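Local coordinates for protein race-specific elicitor A4 (Passalora fulva, PDB 6BN0) that binds chitin through a peritrophin-type (CBM14) domain and, as a fungal effector, triggers a hypersensitive response in tomato plants of Cf-4 genotype, at residues P27-C30 against T31-I34. Numbering follows the deposited sequence.
Sequences PDSC and TTYI
Ser29 and Thr32 join their side-chain hydroxyls by a hydrogen bond, OG to OG1 at 2.9 Å, across the turn that leads from strand 23-25 into strand 32-38. Thr32, a beta-branched residue suited to a strand, holds OG1 between its own backbone N and carbonyl carbon (chi1 58°), which sets the hydroxyl where it meets Ser29 OG; Asn26 ND2 bonds the same oxygen, so two partners grip it. The short side chain of Ser29 also brings OG within 3.4 Å of Thr31 N, a weak, bent bond (138° at the hydrogen). Backbone carbonyls add a water bridge, one water lying 2.9 Å from Ser29 O and 2.8 Å from Thr32 O.

Apolar contact follows farther along the strand. The long branch of Ile34 spans to the apolar ring of Pro27, CD1 to CD at 4.1 Å, the two side chains crossing at about a right angle, and Tyr3 touches both residues.

The Cys30 side chain sets off away from 31-34, and its SG forms a disulfide with Cys75. Hydroxyls, a weak N-H bond and a water thus hold a turn tied covalently to Cys75, just ahead of Tyr33, which touches the bound chitin oligosaccharide.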
# COMPACT_ATOMS: atom_id res chain seq x y z
N PRO A 27 -8.00 16.87 6.14
CA PRO A 27 -8.66 18.16 5.81
C PRO A 27 -7.70 19.25 5.37
O PRO A 27 -8.14 20.17 4.66
CB PRO A 27 -9.34 18.58 7.12
CG PRO A 27 -9.26 17.42 8.02
CD PRO A 27 -8.30 16.44 7.52
N ASP A 28 -6.44 19.21 5.80
CA ASP A 28 -5.53 20.30 5.49
C ASP A 28 -4.98 20.25 4.07
O ASP A 28 -4.47 21.26 3.57
CB ASP A 28 -4.36 20.30 6.48
CG ASP A 28 -4.80 20.63 7.90
OD1 ASP A 28 -5.72 21.47 8.08
OD2 ASP A 28 -4.23 20.03 8.84
N SER A 29 -5.03 19.08 3.43
CA SER A 29 -4.22 18.97 2.23
C SER A 29 -4.71 17.79 1.39
O SER A 29 -5.15 16.79 1.93
CB SER A 29 -2.73 18.85 2.60
OG SER A 29 -2.10 17.70 2.08
N CYS A 30 -4.70 17.98 0.08
CA CYS A 30 -5.14 16.96 -0.86
C CYS A 30 -4.04 15.98 -1.24
O CYS A 30 -4.32 14.99 -1.89
CB CYS A 30 -5.66 17.64 -2.14
SG CYS A 30 -7.29 18.43 -1.85
N THR A 31 -2.79 16.26 -0.88
CA THR A 31 -1.69 15.37 -1.26
C THR A 31 -1.22 14.50 -0.10
O THR A 31 -0.11 13.99 -0.12
CB THR A 31 -0.52 16.18 -1.81
OG1 THR A 31 -0.05 17.04 -0.77
CG2 THR A 31 -0.95 17.00 -3.00
N THR A 32 -2.03 14.37 0.94
CA THR A 32 -1.74 13.51 2.06
C THR A 32 -3.03 12.81 2.41
O THR A 32 -4.09 13.10 1.84
CB THR A 32 -1.21 14.29 3.28
OG1 THR A 32 -2.20 15.27 3.67
CG2 THR A 32 0.14 14.96 2.96
N TYR A 33 -2.94 11.83 3.32
CA TYR A 33 -4.13 11.19 3.85
C TYR A 33 -3.83 10.85 5.30
O TYR A 33 -2.70 11.03 5.77
CB TYR A 33 -4.52 9.97 3.00
CG TYR A 33 -3.41 8.91 2.91
CD1 TYR A 33 -2.36 9.06 2.01
CD2 TYR A 33 -3.42 7.76 3.74
CE1 TYR A 33 -1.35 8.09 1.89
CE2 TYR A 33 -2.42 6.80 3.64
CZ TYR A 33 -1.38 6.97 2.71
OH TYR A 33 -0.35 6.06 2.62
N ILE A 34 -4.84 10.38 6.03
CA ILE A 34 -4.68 10.02 7.44
C ILE A 34 -4.84 8.51 7.53
O ILE A 34 -5.80 7.94 6.98
CB ILE A 34 -5.69 10.77 8.33
CG1 ILE A 34 -5.31 12.27 8.40
CG2 ILE A 34 -5.79 10.09 9.74
CD1 ILE A 34 -6.36 13.22 9.09
O HOH W 1 -6.58 14.32 1.90